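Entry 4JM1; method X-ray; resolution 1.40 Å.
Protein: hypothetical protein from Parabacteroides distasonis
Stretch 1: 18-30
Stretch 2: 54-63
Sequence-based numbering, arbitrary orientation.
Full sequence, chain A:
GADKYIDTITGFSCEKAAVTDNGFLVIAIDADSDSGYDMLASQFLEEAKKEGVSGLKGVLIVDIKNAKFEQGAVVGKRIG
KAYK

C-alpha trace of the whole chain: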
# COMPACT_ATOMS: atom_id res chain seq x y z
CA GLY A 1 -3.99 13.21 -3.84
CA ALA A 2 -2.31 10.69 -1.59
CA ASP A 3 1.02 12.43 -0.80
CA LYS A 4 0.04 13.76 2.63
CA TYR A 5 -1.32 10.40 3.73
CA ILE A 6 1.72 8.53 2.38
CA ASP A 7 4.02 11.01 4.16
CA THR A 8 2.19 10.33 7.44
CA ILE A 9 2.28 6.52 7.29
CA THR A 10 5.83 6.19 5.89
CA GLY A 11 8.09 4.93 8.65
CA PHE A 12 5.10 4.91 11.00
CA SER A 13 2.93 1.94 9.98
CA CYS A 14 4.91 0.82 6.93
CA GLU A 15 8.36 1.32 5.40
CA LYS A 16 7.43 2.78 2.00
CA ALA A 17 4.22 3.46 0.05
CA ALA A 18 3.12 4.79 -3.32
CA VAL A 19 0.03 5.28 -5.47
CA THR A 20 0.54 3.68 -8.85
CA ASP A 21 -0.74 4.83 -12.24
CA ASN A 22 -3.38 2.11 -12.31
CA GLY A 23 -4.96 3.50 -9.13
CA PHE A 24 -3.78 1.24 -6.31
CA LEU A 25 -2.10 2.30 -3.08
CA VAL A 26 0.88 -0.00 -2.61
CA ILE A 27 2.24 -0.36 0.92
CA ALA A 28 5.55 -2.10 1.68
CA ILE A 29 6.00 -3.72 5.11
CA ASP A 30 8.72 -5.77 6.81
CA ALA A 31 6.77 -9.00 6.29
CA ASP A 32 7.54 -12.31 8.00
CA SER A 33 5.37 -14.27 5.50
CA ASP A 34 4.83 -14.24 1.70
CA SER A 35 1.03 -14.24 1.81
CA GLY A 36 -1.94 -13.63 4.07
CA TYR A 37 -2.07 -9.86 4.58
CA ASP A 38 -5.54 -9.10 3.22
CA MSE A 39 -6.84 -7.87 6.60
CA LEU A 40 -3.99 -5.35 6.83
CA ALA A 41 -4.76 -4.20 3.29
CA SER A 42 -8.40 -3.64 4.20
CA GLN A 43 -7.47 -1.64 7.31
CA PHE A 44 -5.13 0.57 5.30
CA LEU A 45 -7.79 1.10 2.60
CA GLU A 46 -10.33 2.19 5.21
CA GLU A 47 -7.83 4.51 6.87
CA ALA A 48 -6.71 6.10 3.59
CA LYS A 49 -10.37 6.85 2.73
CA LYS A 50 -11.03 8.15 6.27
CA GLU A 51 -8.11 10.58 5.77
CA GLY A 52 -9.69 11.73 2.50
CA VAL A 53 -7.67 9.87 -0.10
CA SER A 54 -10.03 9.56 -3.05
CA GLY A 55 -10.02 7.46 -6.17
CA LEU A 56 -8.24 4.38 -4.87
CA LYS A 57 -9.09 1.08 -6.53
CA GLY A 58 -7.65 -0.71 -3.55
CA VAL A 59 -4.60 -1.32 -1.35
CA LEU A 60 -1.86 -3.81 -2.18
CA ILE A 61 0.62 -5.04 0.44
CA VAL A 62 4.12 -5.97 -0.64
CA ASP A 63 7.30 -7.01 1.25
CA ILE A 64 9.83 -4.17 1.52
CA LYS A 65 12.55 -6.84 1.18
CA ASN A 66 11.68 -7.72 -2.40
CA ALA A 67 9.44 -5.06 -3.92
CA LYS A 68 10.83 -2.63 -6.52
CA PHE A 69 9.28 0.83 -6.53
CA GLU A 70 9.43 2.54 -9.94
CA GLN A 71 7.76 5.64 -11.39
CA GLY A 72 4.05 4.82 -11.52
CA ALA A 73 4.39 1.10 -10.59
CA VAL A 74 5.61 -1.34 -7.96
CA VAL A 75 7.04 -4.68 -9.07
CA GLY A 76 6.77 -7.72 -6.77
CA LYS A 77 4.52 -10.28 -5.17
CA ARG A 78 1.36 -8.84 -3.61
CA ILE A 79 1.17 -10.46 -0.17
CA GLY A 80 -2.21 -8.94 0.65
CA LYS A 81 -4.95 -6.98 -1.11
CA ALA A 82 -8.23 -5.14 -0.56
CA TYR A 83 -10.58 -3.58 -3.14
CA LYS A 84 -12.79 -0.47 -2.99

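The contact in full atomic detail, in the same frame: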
# COMPACT_ATOMS: atom_id res chain seq x y z
N ALA A 18 3.29 4.01 -2.11
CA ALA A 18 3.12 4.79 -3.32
C ALA A 18 1.79 4.49 -3.97
O ALA A 18 1.34 3.35 -3.95
CB ALA A 18 4.24 4.51 -4.32
N VAL A 19 1.16 5.50 -4.55
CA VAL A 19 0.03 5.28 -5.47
C VAL A 19 0.59 5.06 -6.87
O VAL A 19 1.47 5.78 -7.34
CB VAL A 19 -0.98 6.44 -5.42
CG1 VAL A 19 -2.08 6.32 -6.51
CG2 VAL A 19 -1.62 6.53 -4.03
N THR A 20 0.06 4.05 -7.53
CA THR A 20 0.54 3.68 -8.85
C THR A 20 -0.43 4.21 -9.91
O THR A 20 -1.58 4.60 -9.62
CB THR A 20 0.72 2.14 -8.93
OG1 THR A 20 -0.50 1.47 -8.58
CG2 THR A 20 1.84 1.66 -8.00
N ASP A 21 0.05 4.22 -11.16
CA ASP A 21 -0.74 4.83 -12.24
C ASP A 21 -2.08 4.15 -12.47
O ASP A 21 -3.05 4.78 -12.90
CB ASP A 21 0.06 4.82 -13.56
CG ASP A 21 1.25 5.79 -13.56
OD1 ASP A 21 1.34 6.68 -12.66
OD2 ASP A 21 2.11 5.64 -14.46
N ASN A 22 -2.15 2.86 -12.14
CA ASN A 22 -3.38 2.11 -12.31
C ASN A 22 -4.34 2.23 -11.14
O ASN A 22 -5.36 1.54 -11.10
CB ASN A 22 -3.06 0.63 -12.60
CG ASN A 22 -2.39 -0.08 -11.44
OD1 ASN A 22 -2.14 0.51 -10.40
ND2 ASN A 22 -2.06 -1.36 -11.63
N GLY A 23 -4.03 3.12 -10.18
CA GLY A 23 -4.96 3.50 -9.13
C GLY A 23 -4.93 2.77 -7.80
O GLY A 23 -5.82 2.97 -6.99
N PHE A 24 -3.93 1.93 -7.59
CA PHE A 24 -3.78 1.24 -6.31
C PHE A 24 -2.80 1.97 -5.41
O PHE A 24 -1.83 2.58 -5.86
CB PHE A 24 -3.33 -0.22 -6.51
CG PHE A 24 -4.39 -1.10 -7.13
CD1 PHE A 24 -4.50 -1.22 -8.49
CD2 PHE A 24 -5.29 -1.77 -6.35
CE1 PHE A 24 -5.48 -2.03 -9.08
CE2 PHE A 24 -6.28 -2.59 -6.92
CZ PHE A 24 -6.36 -2.72 -8.27
N LEU A 25 -3.06 1.86 -4.11
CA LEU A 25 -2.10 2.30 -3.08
C LEU A 25 -1.33 1.07 -2.65
O LEU A 25 -1.92 0.12 -2.13
CB LEU A 25 -2.82 2.94 -1.89
CG LEU A 25 -1.95 3.29 -0.67
CD1 LEU A 25 -0.79 4.21 -1.03
CD2 LEU A 25 -2.85 3.92 0.41
N VAL A 26 -0.03 1.10 -2.91
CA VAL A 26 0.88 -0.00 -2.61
C VAL A 26 1.68 0.35 -1.36
O VAL A 26 2.28 1.44 -1.28
CB VAL A 26 1.83 -0.30 -3.76
CG1 VAL A 26 2.77 -1.46 -3.40
CG2 VAL A 26 1.05 -0.62 -5.06
N ILE A 27 1.62 -0.55 -0.38
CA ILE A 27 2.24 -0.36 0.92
C ILE A 27 3.21 -1.50 1.19
O ILE A 27 2.82 -2.67 1.18
CB ILE A 27 1.17 -0.23 2.01
CG1 ILE A 27 0.26 1.00 1.69
CG2 ILE A 27 1.81 -0.09 3.38
CD1 ILE A 27 -0.94 1.20 2.58
N ALA A 28 4.47 -1.14 1.45
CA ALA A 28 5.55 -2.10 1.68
C ALA A 28 5.82 -2.19 3.19
O ALA A 28 6.08 -1.17 3.84
CB ALA A 28 6.81 -1.69 0.93
N ILE A 29 5.77 -3.41 3.71
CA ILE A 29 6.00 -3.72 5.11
C ILE A 29 7.15 -4.73 5.28
O ILE A 29 7.56 -5.41 4.32
CB ILE A 29 4.71 -4.29 5.80
CG1 ILE A 29 4.29 -5.62 5.15
CG2 ILE A 29 3.59 -3.26 5.75
CD1 ILE A 29 3.33 -6.42 6.01
N ASP A 30 7.70 -4.78 6.49
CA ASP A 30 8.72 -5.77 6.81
C ASP A 30 8.04 -7.11 7.16
O ASP A 30 7.88 -7.47 8.32
CB ASP A 30 9.62 -5.28 7.95
CG ASP A 30 10.85 -6.15 8.14
OD1 ASP A 30 11.20 -6.96 7.24
OD2 ASP A 30 11.48 -6.00 9.21
N SER A 54 -8.97 9.94 -2.12
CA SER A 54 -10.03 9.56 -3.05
C SER A 54 -9.45 8.83 -4.24
O SER A 54 -8.26 8.90 -4.53
CB SER A 54 -10.83 10.81 -3.51
OG SER A 54 -10.02 11.72 -4.20
N GLY A 55 -10.32 8.08 -4.90
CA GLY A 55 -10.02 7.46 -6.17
C GLY A 55 -9.24 6.17 -6.13
O GLY A 55 -8.80 5.69 -7.18
N LEU A 56 -9.04 5.59 -4.94
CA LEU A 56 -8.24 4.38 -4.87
C LEU A 56 -9.08 3.20 -5.33
O LEU A 56 -10.20 3.03 -4.91
CB LEU A 56 -7.76 4.12 -3.46
CG LEU A 56 -6.80 5.13 -2.87
CD1 LEU A 56 -6.47 4.72 -1.43
CD2 LEU A 56 -5.56 5.25 -3.71
N LYS A 57 -8.49 2.37 -6.18
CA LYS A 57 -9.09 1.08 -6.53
C LYS A 57 -8.91 0.04 -5.45
O LYS A 57 -9.66 -0.92 -5.37
CB LYS A 57 -8.49 0.56 -7.83
CG LYS A 57 -8.93 1.39 -9.01
CD LYS A 57 -8.50 0.77 -10.30
CE LYS A 57 -8.94 1.63 -11.45
NZ LYS A 57 -8.19 1.24 -12.67
N GLY A 58 -7.89 0.24 -4.60
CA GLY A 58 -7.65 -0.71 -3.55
C GLY A 58 -6.29 -0.45 -2.93
O GLY A 58 -5.61 0.49 -3.33
N VAL A 59 -5.93 -1.28 -1.96
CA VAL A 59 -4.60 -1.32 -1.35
C VAL A 59 -3.98 -2.68 -1.64
O VAL A 59 -4.66 -3.73 -1.55
CB VAL A 59 -4.67 -1.08 0.16
CG1 VAL A 59 -3.38 -1.55 0.90
CG2 VAL A 59 -4.96 0.41 0.40
N LEU A 60 -2.68 -2.64 -1.97
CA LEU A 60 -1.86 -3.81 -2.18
C LEU A 60 -0.74 -3.77 -1.15
O LEU A 60 -0.08 -2.74 -1.01
CB LEU A 60 -1.28 -3.87 -3.61
CG LEU A 60 -2.34 -3.70 -4.71
CD1 LEU A 60 -1.61 -3.52 -6.06
CD2 LEU A 60 -3.35 -4.86 -4.72
N ILE A 61 -0.51 -4.89 -0.47
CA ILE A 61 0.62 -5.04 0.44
C ILE A 61 1.72 -5.82 -0.26
O ILE A 61 1.46 -6.82 -0.90
CB ILE A 61 0.23 -5.75 1.76
CG1 ILE A 61 -1.02 -5.10 2.39
CG2 ILE A 61 1.46 -5.79 2.73
CD1 ILE A 61 -0.88 -3.67 2.90
N VAL A 62 2.94 -5.29 -0.16
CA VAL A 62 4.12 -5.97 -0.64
C VAL A 62 5.19 -6.00 0.47
O VAL A 62 5.09 -5.29 1.48
CB VAL A 62 4.71 -5.23 -1.92
CG1 VAL A 62 3.70 -5.25 -3.10
CG2 VAL A 62 5.22 -3.83 -1.61
N ASP A 63 6.18 -6.90 0.30
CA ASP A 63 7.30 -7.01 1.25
C ASP A 63 8.37 -6.01 0.83
O ASP A 63 8.86 -6.07 -0.30
CB ASP A 63 7.82 -8.44 1.25
CG ASP A 63 8.86 -8.72 2.35
OD1 ASP A 63 9.42 -7.78 2.95
OD2 ASP A 63 9.08 -9.92 2.61

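Two neighbouring strands, one running through Leu25 to Ile29 and the other from Gly58 to Asp63, lie side by side and parallel, and make up most of this contact. Their N-to-C directions differ by 31°, the usual twist of such a pair, and Leu25 pairs with Val59, Val26 with Leu60, Ile27 with Ile61 and Ala28 with Val62. As is usual in a parallel ladder, Leu25 and Ile27 each reach two residues of the other strand, one through N and one through O. Leu25 N donates to Gly58 O (3.0 Å) while Leu25 O accepts from Leu60 N (2.9 Å); Ile27 N then donates to Leu60 O (2.8 Å), Ile27 O accepts from Val62 N (2.9 Å), and Ile29 N closes the series on Val62 O (3.0 Å). All five are nearly straight. CA-H...O contacts fill in between them, among them Val59 CA to Leu25 O at 3.1 Å.

Ahead of the ladder, the type I turn from Thr20 to Gly23 brings Gly23 O within 2.9 Å of Lys57 N, which donates to it. Glycine suits this position doubly: with phi near 93° a CB would be jammed against the preceding carbonyl oxygen, and it would also lie 3.3 Å from Lys57 CG. Within the turn, Thr20 OG1 donates to Asn22 OD1 (2.6 Å).

Side chains alternate between the two faces of the sheet. On one, Leu25 and Ile27 meet Val59 and Ile61, with Leu25 CB 4.0 Å from Val59 CG2 and Ile27 CD1 4.0 Å from Val59 CG1. Leu56 extends this buried apolar patch, its CD2 lying 4.0 Å from Leu25 CB and 4.2 Å from Val19 CG2. At the far end Ile29 CG1 packs 3.7 Å from Ile61 CG2. Beta-branched valine and isoleucine favour an extended backbone, and leucine adds apolar bulk; none of them brings a polar group that would need a partner.

The other face carries Phe24, Val26 and Ala28 against Leu60 and Val62. Leu60 CD1 touches both Phe24 CB (3.7 Å) and Val26 CG2 (4.1 Å), and Val62 CG2 lies 3.9 Å from Val26 CG1 and 3.7 Å from Ala28 CB, the small alanine still making close contact. The Phe24 ring extends past Gly58, where a CB would come within 3.2 Å of Phe24 CE2; glycine leaves the ring its space. Over one ring face sits Lys57 CB, 4.0 Å from the Phe24 ring centroid in a CH-pi contact. Lysine combines this aliphatic packing with an exposed amine, whose NZ makes a weak hydrogen bond to Asn22 O at 3.3 Å. Together the stretches bury 862 Å², summed over both sides.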